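Local coordinates for periplasmic divalent cation tolerance protein CutA (Pyrococcus horikoshii, PDB 1UKU), which forms a homotrimer that binds copper at the interface between two trimers and is involved in resistance toward heavy metals, at residues T6-P9 / S13-K16; L22-I27 / K66-E71; A37-W40 / I45-D48; D48-A53 / H73-P78. One frame throughout, in Å; residues are numbered along the deposited sequence.

Contact 1 of 4, residues T6-P9 / S13-K16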
loop_
_atom_site.group_PDB
_atom_site.type_symbol
_atom_site.label_atom_id
_atom_site.label_comp_id
_atom_site.label_asym_id
_atom_site.label_seq_id
_atom_site.Cartn_x
_atom_site.Cartn_y
_atom_site.Cartn_z
ATOM N N THR A 6 1.794 -8.241 -4.904
ATOM C CA THR A 6 1.197 -9.534 -5.178
ATOM C C THR A 6 0.763 -10.140 -3.847
ATOM O O THR A 6 1.104 -9.641 -2.786
ATOM C CB THR A 6 2.174 -10.426 -5.973
ATOM O OG1 THR A 6 1.475 -11.611 -6.398
ATOM C CG2 THR A 6 3.377 -10.870 -5.184
ATOM N N THR A 7 -0.048 -11.178 -3.902
ATOM C CA THR A 7 -0.510 -11.830 -2.702
ATOM C C THR A 7 -0.246 -13.294 -2.805
ATOM O O THR A 7 -0.186 -13.842 -3.898
ATOM C CB THR A 7 -1.986 -11.587 -2.414
ATOM O OG1 THR A 7 -2.805 -12.349 -3.327
ATOM C CG2 THR A 7 -2.367 -10.137 -2.588
ATOM N N PHE A 8 -0.089 -13.912 -1.650
ATOM C CA PHE A 8 0.254 -15.342 -1.522
ATOM C C PHE A 8 -0.665 -16.023 -0.518
ATOM O O PHE A 8 -1.172 -15.379 0.386
ATOM C CB PHE A 8 1.701 -15.529 -1.034
ATOM C CG PHE A 8 2.749 -15.018 -1.973
ATOM C CD1 PHE A 8 3.176 -15.803 -3.029
ATOM C CD2 PHE A 8 3.312 -13.734 -1.812
ATOM C CE1 PHE A 8 4.143 -15.353 -3.893
ATOM C CE2 PHE A 8 4.304 -13.288 -2.703
ATOM C CZ PHE A 8 4.695 -14.101 -3.754
ATOM N N PRO A 9 -0.886 -17.323 -0.676
ATOM C CA PRO A 9 -1.773 -18.042 0.237
ATOM C C PRO A 9 -1.222 -18.255 1.645
ATOM O O PRO A 9 -2.046 -18.415 2.547
ATOM C CB PRO A 9 -2.031 -19.340 -0.516
ATOM C CG PRO A 9 -0.796 -19.534 -1.283
ATOM C CD PRO A 9 -0.486 -18.146 -1.817
ATOM N N SER A 13 5.043 -19.984 0.967
ATOM C CA SER A 13 5.123 -19.621 -0.435
ATOM C C SER A 13 5.624 -18.189 -0.600
ATOM O O SER A 13 6.460 -17.934 -1.445
ATOM C CB SER A 13 3.798 -19.793 -1.171
ATOM O OG SER A 13 2.738 -19.099 -0.564
ATOM N N ALA A 14 5.126 -17.248 0.185
ATOM C CA ALA A 14 5.533 -15.876 0.045
ATOM C C ALA A 14 7.053 -15.770 0.249
ATOM O O ALA A 14 7.740 -15.108 -0.523
ATOM C CB ALA A 14 4.799 -15.034 1.050
ATOM N N GLU A 15 7.563 -16.380 1.312
ATOM C CA GLU A 15 8.990 -16.267 1.619
ATOM C C GLU A 15 9.834 -16.995 0.579
ATOM O O GLU A 15 10.874 -16.480 0.174
ATOM C CB GLU A 15 9.285 -16.833 3.019
ATOM C CG GLU A 15 8.838 -15.909 4.137
ATOM C CD GLU A 15 9.372 -16.309 5.488
ATOM O OE1 GLU A 15 8.726 -15.926 6.492
ATOM O OE2 GLU A 15 10.451 -16.918 5.539
ATOM N N LYS A 16 9.395 -18.172 0.117
ATOM C CA LYS A 16 10.151 -18.923 -0.880
ATOM C C LYS A 16 10.295 -18.102 -2.154
ATOM O O LYS A 16 11.379 -17.955 -2.707
ATOM C CB LYS A 16 9.448 -20.229 -1.219
ATOM C CG LYS A 16 10.198 -21.080 -2.243
ATOM C CD LYS A 16 9.505 -22.430 -2.376
ATOM C CE LYS A 16 9.790 -23.104 -3.696
ATOM N NZ LYS A 16 8.982 -24.349 -3.824
#
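Phe8 and Ala14, with CA atoms 5.5 Å apart, mark the nearest approach of the backbones of Thr6-Pro9 and Ser13-Lys16. Strand 2-8 ends at Phe8, Pro9 begins the turn, and the chain doubles back at once into helix 11-23, whose early residues lie over the end of the strand. Main chain and side chain therefore meet directly: Ala14 CA sits over one face of the Phe8 ring, 3.7 Å from the ring centroid and 18° off its normal, a CH-pi contact displaced toward the rim. Ala14 CB extends the same patch, touching Phe8 CD2 at 3.5 Å. The ring is swung to this place by a first torsion of -64°, which sets CG opposite the carbonyl carbon and beside the backbone N. On its other face the Phe8 ring stacks with His73, so the phenyl is held between the helix and the loop that follows helix 62-72.

Closer to the turn, the Ser13 hydroxyl packs against aliphatic carbon by van der Waals contact: OG lies 3.7 Å from Phe8 CB and 3.6 Å from Pro9 CD, while its hydrogen bond is made to Asp10 O within the turn itself. Ala14 also packs against Leu32 and Val51, which continues the apolar layer onto strands 29-41 and 44-57. This is the first strand-to-helix connection of a ferredoxin-like beta-alpha-beta-beta-alpha-beta fold, of the GlnB-like type; here the small Ala14 is consistent with the close approach of helix 11-23 to the sheet.

Contact 2 of 4, residues L22-I27 / K66-E71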
loop_
_atom_site.group_PDB
_atom_site.type_symbol
_atom_site.label_atom_id
_atom_site.label_comp_id
_atom_site.label_asym_id
_atom_site.label_seq_id
_atom_site.Cartn_x
_atom_site.Cartn_y
_atom_site.Cartn_z
ATOM N N LEU A 22 15.024 -12.388 -4.699
ATOM C CA LEU A 22 16.222 -11.722 -4.185
ATOM C C LEU A 22 17.477 -12.413 -4.727
ATOM O O LEU A 22 18.400 -11.751 -5.190
ATOM C CB LEU A 22 16.238 -11.687 -2.651
ATOM C CG LEU A 22 15.276 -10.650 -2.049
ATOM C CD1 LEU A 22 14.993 -10.967 -0.590
ATOM C CD2 LEU A 22 15.826 -9.247 -2.168
ATOM N N LYS A 23 17.499 -13.733 -4.680
ATOM C CA LYS A 23 18.664 -14.485 -5.182
ATOM C C LYS A 23 18.924 -14.194 -6.655
ATOM O O LYS A 23 20.086 -14.138 -7.084
ATOM C CB LYS A 23 18.483 -15.975 -4.960
ATOM C CG LYS A 23 18.641 -16.344 -3.465
ATOM C CD LYS A 23 18.685 -17.833 -3.195
ATOM C CE LYS A 23 17.647 -18.631 -3.951
ATOM N NZ LYS A 23 17.468 -19.985 -3.349
ATOM N N GLU A 24 17.853 -14.007 -7.437
ATOM C CA GLU A 24 17.924 -13.708 -8.855
ATOM C C GLU A 24 18.135 -12.245 -9.124
ATOM O O GLU A 24 18.202 -11.836 -10.279
ATOM C CB GLU A 24 16.687 -14.253 -9.565
ATOM C CG GLU A 24 16.712 -15.762 -9.572
ATOM C CD GLU A 24 15.520 -16.403 -10.221
ATOM O OE1 GLU A 24 15.322 -17.614 -9.996
ATOM O OE2 GLU A 24 14.800 -15.704 -10.955
ATOM N N ARG A 25 18.212 -11.454 -8.048
ATOM C CA ARG A 25 18.535 -10.037 -8.076
ATOM C C ARG A 25 17.487 -9.222 -8.873
ATOM O O ARG A 25 17.738 -8.164 -9.419
ATOM C CB ARG A 25 20.010 -9.875 -8.489
ATOM C CG ARG A 25 20.965 -10.371 -7.354
ATOM C CD ARG A 25 21.268 -9.316 -6.379
ATOM N NE ARG A 25 22.175 -9.681 -5.283
ATOM C CZ ARG A 25 22.551 -8.836 -4.324
ATOM N NH1 ARG A 25 22.072 -7.613 -4.302
ATOM N NH2 ARG A 25 23.373 -9.216 -3.339
ATOM N N LEU A 26 16.244 -9.717 -8.827
ATOM C CA LEU A 26 15.144 -9.082 -9.536
ATOM C C LEU A 26 14.413 -8.034 -8.715
ATOM O O LEU A 26 13.673 -7.241 -9.287
ATOM C CB LEU A 26 14.145 -10.101 -10.076
ATOM C CG LEU A 26 14.726 -10.937 -11.212
ATOM C CD1 LEU A 26 13.775 -12.077 -11.541
ATOM C CD2 LEU A 26 14.979 -10.076 -12.438
ATOM N N ILE A 27 14.596 -8.099 -7.401
ATOM C CA ILE A 27 14.051 -7.116 -6.453
ATOM C C ILE A 27 15.135 -6.752 -5.472
ATOM O O ILE A 27 16.005 -7.563 -5.212
ATOM C CB ILE A 27 12.771 -7.620 -5.703
ATOM C CG1 ILE A 27 13.055 -8.782 -4.754
ATOM C CG2 ILE A 27 11.686 -7.967 -6.708
ATOM C CD1 ILE A 27 11.813 -9.237 -3.978
ATOM N N LYS A 66 7.860 -9.693 -13.690
ATOM C CA LYS A 66 6.506 -10.158 -13.870
ATOM C C LYS A 66 6.505 -11.595 -14.378
ATOM O O LYS A 66 5.754 -12.434 -13.875
ATOM C CB LYS A 66 5.765 -9.267 -14.839
ATOM C CG LYS A 66 4.336 -9.744 -15.070
ATOM C CD LYS A 66 3.563 -8.898 -16.045
ATOM C CE LYS A 66 3.445 -9.612 -17.335
ATOM N NZ LYS A 66 3.700 -8.710 -18.433
ATOM N N GLU A 67 7.358 -11.900 -15.352
ATOM C CA GLU A 67 7.427 -13.278 -15.854
ATOM C C GLU A 67 7.882 -14.242 -14.782
ATOM O O GLU A 67 7.299 -15.325 -14.642
ATOM C CB GLU A 67 8.376 -13.386 -17.052
ATOM C CG GLU A 67 8.567 -14.824 -17.559
ATOM C CD GLU A 67 7.295 -15.520 -18.062
ATOM O OE1 GLU A 67 7.230 -16.789 -18.022
ATOM O OE2 GLU A 67 6.328 -14.872 -18.491
ATOM N N ARG A 68 8.893 -13.865 -14.000
ATOM C CA ARG A 68 9.355 -14.750 -12.949
ATOM C C ARG A 68 8.289 -14.975 -11.872
ATOM O O ARG A 68 8.116 -16.101 -11.391
ATOM C CB ARG A 68 10.674 -14.278 -12.351
ATOM C CG ARG A 68 11.867 -14.648 -13.173
ATOM C CD ARG A 68 12.025 -16.166 -13.403
ATOM N NE ARG A 68 12.627 -16.927 -12.310
ATOM C CZ ARG A 68 12.301 -18.177 -11.967
ATOM N NH1 ARG A 68 11.326 -18.829 -12.581
ATOM N NH2 ARG A 68 12.956 -18.782 -11.000
ATOM N N ILE A 69 7.545 -13.943 -11.515
ATOM C CA ILE A 69 6.488 -14.147 -10.553
ATOM C C ILE A 69 5.454 -15.093 -11.124
ATOM O O ILE A 69 4.973 -15.962 -10.400
ATOM C CB ILE A 69 5.868 -12.818 -10.107
ATOM C CG1 ILE A 69 6.890 -12.012 -9.288
ATOM C CG2 ILE A 69 4.595 -13.065 -9.258
ATOM C CD1 ILE A 69 6.470 -10.553 -9.083
ATOM N N LYS A 70 5.108 -14.945 -12.403
ATOM C CA LYS A 70 4.131 -15.861 -13.002
ATOM C C LYS A 70 4.622 -17.294 -12.867
ATOM O O LYS A 70 3.856 -18.190 -12.569
ATOM C CB LYS A 70 3.885 -15.516 -14.477
ATOM C CG LYS A 70 3.071 -14.269 -14.695
ATOM C CD LYS A 70 3.193 -13.747 -16.110
ATOM C CE LYS A 70 2.474 -14.603 -17.098
ATOM N NZ LYS A 70 2.667 -14.008 -18.457
ATOM N N GLU A 71 5.913 -17.483 -13.108
ATOM C CA GLU A 71 6.529 -18.801 -13.088
ATOM C C GLU A 71 6.681 -19.378 -11.687
ATOM O O GLU A 71 6.783 -20.601 -11.516
ATOM C CB GLU A 71 7.895 -18.749 -13.755
ATOM C CG GLU A 71 7.811 -18.574 -15.252
ATOM C CD GLU A 71 9.138 -18.200 -15.854
ATOM O OE1 GLU A 71 10.146 -18.124 -15.140
ATOM O OE2 GLU A 71 9.166 -17.990 -17.090
#
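The guanidinium of Arg68 and the carboxylate of Glu24 lie nearly coplanar, their planes 11° apart, and meet edge to edge. One edge of the guanidinium, formed by NE and NH2, faces Glu24; NH1 turns in plane toward Glu71, so acids sit along the rim. The three residues form a salt-bridge network that ties the end of helix 11-23 to helix 62-72, the two helices following the first and third strands of the ferredoxin-like fold.

The grip on Glu24 is side-on and bidentate. Arg68 NH2 donates to Glu24 OE1 over 2.8 Å, and Arg68 NE donates to Glu24 OE2 over 2.8 Å with a nearly straight N-H...O angle of 173°. Both carboxylate oxygens use their syn lone pairs, the arrangement that lets two parallel N-H groups fit one acid. Arg68 reaches it by bending at chi2 and chi3, whereas the Glu24 chain runs extended beyond CG and crosses it at about a right angle. Engaged on two sides, the guanidinium is probably fixed in rotation, and the two carboxylates probably offset its charge.

Below the ionic rim, Leu26 CD1 rests on the aliphatic part of Arg68, 3.6 Å from CG. Leu26 follows the Schellman motif that ends the helix, in which Arg25 has positive phi and its own side chain turns away to a salt bridge with Glu99. The network closes within helix 62-72, where Arg68 NH1 donates to the anti lone pair of Glu71 OE1 at 2.9 Å.

Contact 3 of 4, residues A37-W40 / I45-D48. With CU (copper (II) ion), chain B.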
loop_
_atom_site.group_PDB
_atom_site.type_symbol
_atom_site.label_atom_id
_atom_site.label_comp_id
_atom_site.label_asym_id
_atom_site.label_seq_id
_atom_site.Cartn_x
_atom_site.Cartn_y
_atom_site.Cartn_z
ATOM N N ALA A 37 -8.524 -11.485 2.433
ATOM C CA ALA A 37 -9.005 -11.166 1.095
ATOM C C ALA A 37 -10.474 -11.578 0.942
ATOM O O ALA A 37 -10.866 -12.611 1.423
ATOM C CB ALA A 37 -8.180 -11.852 0.041
ATOM N N PHE A 38 -11.249 -10.762 0.255
ATOM C CA PHE A 38 -12.631 -11.017 -0.065
ATOM C C PHE A 38 -12.827 -10.826 -1.543
ATOM O O PHE A 38 -12.375 -9.836 -2.122
ATOM C CB PHE A 38 -13.551 -10.088 0.707
ATOM C CG PHE A 38 -13.464 -10.262 2.184
ATOM C CD1 PHE A 38 -12.455 -9.658 2.909
ATOM C CD2 PHE A 38 -14.379 -11.042 2.844
ATOM C CE1 PHE A 38 -12.339 -9.851 4.256
ATOM C CE2 PHE A 38 -14.269 -11.232 4.227
ATOM C CZ PHE A 38 -13.240 -10.625 4.911
ATOM N N TYR A 39 -13.466 -11.802 -2.189
ATOM C CA TYR A 39 -13.642 -11.745 -3.632
ATOM C C TYR A 39 -14.734 -12.744 -4.011
ATOM O O TYR A 39 -15.255 -13.444 -3.159
ATOM C CB TYR A 39 -12.327 -12.027 -4.357
ATOM C CG TYR A 39 -11.688 -13.317 -3.929
ATOM C CD1 TYR A 39 -10.781 -13.339 -2.896
ATOM C CD2 TYR A 39 -12.026 -14.527 -4.539
ATOM C CE1 TYR A 39 -10.215 -14.515 -2.473
ATOM C CE2 TYR A 39 -11.455 -15.710 -4.130
ATOM C CZ TYR A 39 -10.566 -15.690 -3.085
ATOM O OH TYR A 39 -9.984 -16.871 -2.659
ATOM N N TRP A 40 -15.115 -12.759 -5.288
ATOM C CA TRP A 40 -16.128 -13.683 -5.798
ATOM C C TRP A 40 -15.500 -14.968 -6.263
ATOM O O TRP A 40 -14.483 -14.943 -6.947
ATOM C CB TRP A 40 -16.848 -13.119 -7.018
ATOM C CG TRP A 40 -17.823 -12.084 -6.711
ATOM C CD1 TRP A 40 -17.654 -10.740 -6.858
ATOM C CD2 TRP A 40 -19.133 -12.278 -6.165
ATOM N NE1 TRP A 40 -18.791 -10.086 -6.460
ATOM C CE2 TRP A 40 -19.711 -10.999 -6.007
ATOM C CE3 TRP A 40 -19.874 -13.396 -5.781
ATOM C CZ2 TRP A 40 -21.009 -10.816 -5.511
ATOM C CZ3 TRP A 40 -21.173 -13.217 -5.280
ATOM C CH2 TRP A 40 -21.718 -11.938 -5.146
ATOM N N ILE A 45 -19.416 -14.950 -2.157
ATOM C CA ILE A 45 -18.307 -14.165 -1.631
ATOM C C ILE A 45 -17.433 -15.099 -0.807
ATOM O O ILE A 45 -17.896 -15.764 0.123
ATOM C CB ILE A 45 -18.794 -12.938 -0.860
ATOM C CG1 ILE A 45 -19.460 -11.988 -1.860
ATOM C CG2 ILE A 45 -17.604 -12.245 -0.184
ATOM C CD1 ILE A 45 -20.181 -10.791 -1.256
ATOM N N GLU A 46 -16.180 -15.168 -1.203
ATOM C CA GLU A 46 -15.175 -16.014 -0.615
ATOM C C GLU A 46 -14.223 -15.126 0.177
ATOM O O GLU A 46 -13.933 -13.998 -0.223
ATOM C CB GLU A 46 -14.387 -16.729 -1.727
ATOM C CG GLU A 46 -13.206 -17.580 -1.257
ATOM C CD GLU A 46 -12.822 -18.679 -2.242
ATOM O OE1 GLU A 46 -11.731 -18.601 -2.849
ATOM O OE2 GLU A 46 -13.609 -19.618 -2.423
ATOM N N GLU A 47 -13.762 -15.640 1.295
ATOM C CA GLU A 47 -12.642 -15.058 2.016
ATOM C C GLU A 47 -11.488 -16.025 2.008
ATOM O O GLU A 47 -11.673 -17.242 2.075
ATOM C CB GLU A 47 -13.038 -14.751 3.443
ATOM C CG GLU A 47 -11.927 -14.152 4.318
ATOM C CD GLU A 47 -12.315 -14.016 5.754
ATOM O OE1 GLU A 47 -13.384 -14.508 6.179
ATOM O OE2 GLU A 47 -11.527 -13.385 6.508
ATOM N N ASP A 48 -10.273 -15.477 1.995
ATOM C CA ASP A 48 -9.057 -16.260 2.166
ATOM C C ASP A 48 -8.049 -15.435 2.959
ATOM O O ASP A 48 -7.867 -14.248 2.663
ATOM C CB ASP A 48 -8.482 -16.619 0.800
ATOM C CG ASP A 48 -7.375 -17.632 0.875
ATOM O OD1 ASP A 48 -7.339 -18.418 1.854
ATOM O OD2 ASP A 48 -6.475 -17.705 0.008
HETATM CU CU CU B . -5.832 -19.149 2.870
HETATM O O HOH W 1 -7.356 -16.900 -2.635
HETATM O O HOH W 2 -4.630 -19.216 1.538
#
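Tyr39 and Glu46 form a hydrogen-bonded antiparallel pair, and their side chains run next to each other on the sheet face they share with Ala37 and Asp48. From its CB, Tyr39 turns by a chi1 of 54°, which places CG between the backbone N and the carbonyl carbon and lays the ring alongside Glu46. CD1 passes 4.2 Å from Glu46 O, while CE2 and CZ both approach Glu46 OE1, at 3.2 and 3.1 Å; Glu46 CB lies over the ring face. At the tip, Tyr39 OH donates a very short hydrogen bond of 2.5 Å to Glu46 OE1, and it also accepts a hydrogen bond from water 1. That water donates in turn to Asp48 OD2, 2.9 Å away.

On the opposite sheet face, Glu47 CG covers the Phe38 ring, and Ile45 CG1 stands over the six-membered ring of Trp40, 3.9 Å from its centroid and 8° off the normal. Trp40 NE1 bonds to Leu22 O of the second subunit, whose strand also pairs with Ala37-Tyr39 and carries the sheet across the trimer interface.

Asp48 OD1 binds the copper ion at 2.0 Å, with water 2 as another ligand. With OD1 on copper and OD2 met by water 1, and apparently by water 2, the carboxylate is probably held at both oxygens. Tyr39 probably supports the metal ligand through water 1, with Glu46 in turn fixing the Tyr39 hydroxyl.

Contact 4 of 4, residues D48-A53 / H73-P78. With CU (copper (II) ion), chain B.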
loop_
_atom_site.group_PDB
_atom_site.type_symbol
_atom_site.label_atom_id
_atom_site.label_comp_id
_atom_site.label_asym_id
_atom_site.label_seq_id
_atom_site.Cartn_x
_atom_site.Cartn_y
_atom_site.Cartn_z
ATOM N N ASP A 48 -10.273 -15.477 1.995
ATOM C CA ASP A 48 -9.057 -16.260 2.166
ATOM C C ASP A 48 -8.049 -15.435 2.959
ATOM O O ASP A 48 -7.867 -14.248 2.663
ATOM C CB ASP A 48 -8.482 -16.619 0.800
ATOM C CG ASP A 48 -7.375 -17.632 0.875
ATOM O OD1 ASP A 48 -7.339 -18.418 1.854
ATOM O OD2 ASP A 48 -6.475 -17.705 0.008
ATOM N N LYS A 49 -7.391 -16.034 3.937
ATOM C CA LYS A 49 -6.260 -15.414 4.636
ATOM C C LYS A 49 -5.027 -15.575 3.774
ATOM O O LYS A 49 -4.737 -16.656 3.250
ATOM C CB LYS A 49 -6.017 -16.079 5.961
ATOM C CG LYS A 49 -7.143 -15.952 6.914
ATOM C CD LYS A 49 -6.769 -16.467 8.285
ATOM C CE LYS A 49 -5.715 -15.612 8.977
ATOM N NZ LYS A 49 -5.374 -16.132 10.358
ATOM N N GLU A 50 -4.334 -14.467 3.584
ATOM C CA GLU A 50 -3.207 -14.389 2.673
ATOM C C GLU A 50 -2.042 -13.627 3.287
ATOM O O GLU A 50 -2.176 -12.988 4.307
ATOM C CB GLU A 50 -3.616 -13.668 1.389
ATOM C CG GLU A 50 -4.683 -14.345 0.536
ATOM C CD GLU A 50 -4.807 -13.668 -0.818
ATOM O OE1 GLU A 50 -4.917 -12.439 -0.912
ATOM O OE2 GLU A 50 -4.785 -14.376 -1.847
ATOM N N VAL A 51 -0.914 -13.662 2.578
ATOM C CA VAL A 51 0.220 -12.785 2.877
ATOM C C VAL A 51 0.426 -11.873 1.679
ATOM O O VAL A 51 0.686 -12.372 0.566
ATOM C CB VAL A 51 1.483 -13.603 3.213
ATOM C CG1 VAL A 51 2.695 -12.676 3.431
ATOM C CG2 VAL A 51 1.203 -14.414 4.478
ATOM N N GLY A 52 0.280 -10.578 1.871
ATOM C CA GLY A 52 0.572 -9.631 0.812
ATOM C C GLY A 52 2.040 -9.276 0.785
ATOM O O GLY A 52 2.668 -9.259 1.840
ATOM N N ALA A 53 2.565 -8.978 -0.393
ATOM C CA ALA A 53 3.988 -8.689 -0.600
ATOM C C ALA A 53 4.144 -7.432 -1.429
ATOM O O ALA A 53 3.616 -7.330 -2.542
ATOM C CB ALA A 53 4.664 -9.840 -1.288
ATOM N N HIS A 73 4.575 -18.435 -8.933
ATOM C CA HIS A 73 3.435 -18.131 -8.059
ATOM C C HIS A 73 2.581 -19.363 -7.810
ATOM O O HIS A 73 2.298 -20.115 -8.744
ATOM C CB HIS A 73 2.554 -17.042 -8.664
ATOM C CG HIS A 73 1.857 -16.218 -7.628
ATOM N ND1 HIS A 73 0.874 -16.722 -6.808
ATOM C CD2 HIS A 73 2.051 -14.934 -7.257
ATOM C CE1 HIS A 73 0.505 -15.778 -5.952
ATOM N NE2 HIS A 73 1.213 -14.683 -6.206
ATOM N N PRO A 74 2.146 -19.569 -6.564
ATOM C CA PRO A 74 1.191 -20.659 -6.284
ATOM C C PRO A 74 -0.209 -20.495 -6.868
ATOM O O PRO A 74 -0.935 -21.496 -6.980
ATOM C CB PRO A 74 1.132 -20.715 -4.758
ATOM C CG PRO A 74 1.722 -19.451 -4.268
ATOM C CD PRO A 74 2.628 -18.914 -5.330
ATOM N N TYR A 75 -0.607 -19.280 -7.221
ATOM C CA TYR A 75 -1.887 -19.061 -7.848
ATOM C C TYR A 75 -1.824 -19.196 -9.371
ATOM O O TYR A 75 -0.907 -18.681 -9.982
ATOM C CB TYR A 75 -2.440 -17.675 -7.490
ATOM C CG TYR A 75 -2.818 -17.496 -6.029
ATOM C CD1 TYR A 75 -3.076 -18.580 -5.191
ATOM C CD2 TYR A 75 -2.905 -16.237 -5.491
ATOM C CE1 TYR A 75 -3.469 -18.395 -3.885
ATOM C CE2 TYR A 75 -3.269 -16.031 -4.183
ATOM C CZ TYR A 75 -3.548 -17.093 -3.370
ATOM O OH TYR A 75 -3.890 -16.829 -2.049
ATOM N N ASP A 76 -2.840 -19.850 -9.943
ATOM C CA ASP A 76 -3.048 -19.889 -11.395
ATOM C C ASP A 76 -3.183 -18.485 -11.970
ATOM O O ASP A 76 -2.640 -18.185 -13.034
ATOM C CB ASP A 76 -4.335 -20.651 -11.757
ATOM C CG ASP A 76 -4.351 -22.069 -11.252
ATOM O OD1 ASP A 76 -3.314 -22.758 -11.388
ATOM O OD2 ASP A 76 -5.381 -22.597 -10.754
ATOM N N VAL A 77 -3.944 -17.638 -11.276
ATOM C CA VAL A 77 -4.164 -16.264 -11.713
ATOM C C VAL A 77 -3.769 -15.321 -10.570
ATOM O O VAL A 77 -4.621 -14.860 -9.809
ATOM C CB VAL A 77 -5.625 -16.022 -12.170
ATOM C CG1 VAL A 77 -5.795 -14.620 -12.727
ATOM C CG2 VAL A 77 -6.043 -17.043 -13.241
ATOM N N PRO A 78 -2.482 -15.042 -10.440
ATOM C CA PRO A 78 -2.040 -14.150 -9.360
ATOM C C PRO A 78 -2.280 -12.718 -9.736
ATOM O O PRO A 78 -2.385 -12.397 -10.919
ATOM C CB PRO A 78 -0.549 -14.412 -9.285
ATOM C CG PRO A 78 -0.175 -14.810 -10.670
ATOM C CD PRO A 78 -1.365 -15.505 -11.265
HETATM CU CU CU B . -5.832 -19.149 2.870
HETATM O O HOH W 2 -4.630 -19.216 1.538
#
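Tyr75 and Glu50 supply the hydrogen bond across this contact: Tyr75 OH donates to Glu50 OE2 over 2.6 Å. The hydroxyl comes to the anti side of that oxygen, 15° out of the carboxylate plane. Glu50 OE2 lies at the edge of the Tyr75 ring, near its plane, and the phenol and carboxylate planes are 20° apart. Glu50 has further partners, with OE1 bonded to His35 NE2 and OE2 more weakly to Thr7 OG1, which leaves this buried carboxylate well supplied with donors.

Tyr75 OH also makes a van der Waals approach to Asp48 OD2 at 3.4 Å, the two side chains arriving from opposite directions.

Within the loop His73-Pro78, a local bond ties the backbone of Tyr75 to His73. Its backbone N donates to His73 ND1 at 3.0 Å, nearly straight at 168° and close to the imidazole plane. Packing adds to this, for Pro78 CB lies 3.3 Å above the centre of the His73 ring.

Tyr75 thus crosses from the loop between helix 62-72 and strand 81-84 to the central sheet, touching Thr7 and Pro9 on the way, and ends beside the copper-binding Asp48-Lys49 site of CutA.

In the fold
Contacts 1, 3 and 4 all reach the antiparallel sheet, whose strand order is 29-41, 44-57, 2-8, 81-84. Contacts 1 and 4 are neighbours, with centres about 6 Å apart, joined by backbone bonds between strands 2-8 and 44-57. Contact 3 lies about 12 Å from contact 4 (between centres), farther out on the hairpin; the two share Asp48 and the copper ion. Contact 2 joins the helices at the other side of the chain's centre, about 27 Å from contact 3 between centres. Along the chain, contact 1 closes first, contact 2 brackets contact 3, and contacts 2 and 4 interleave. The metal site thus sits where hairpin and compact body meet.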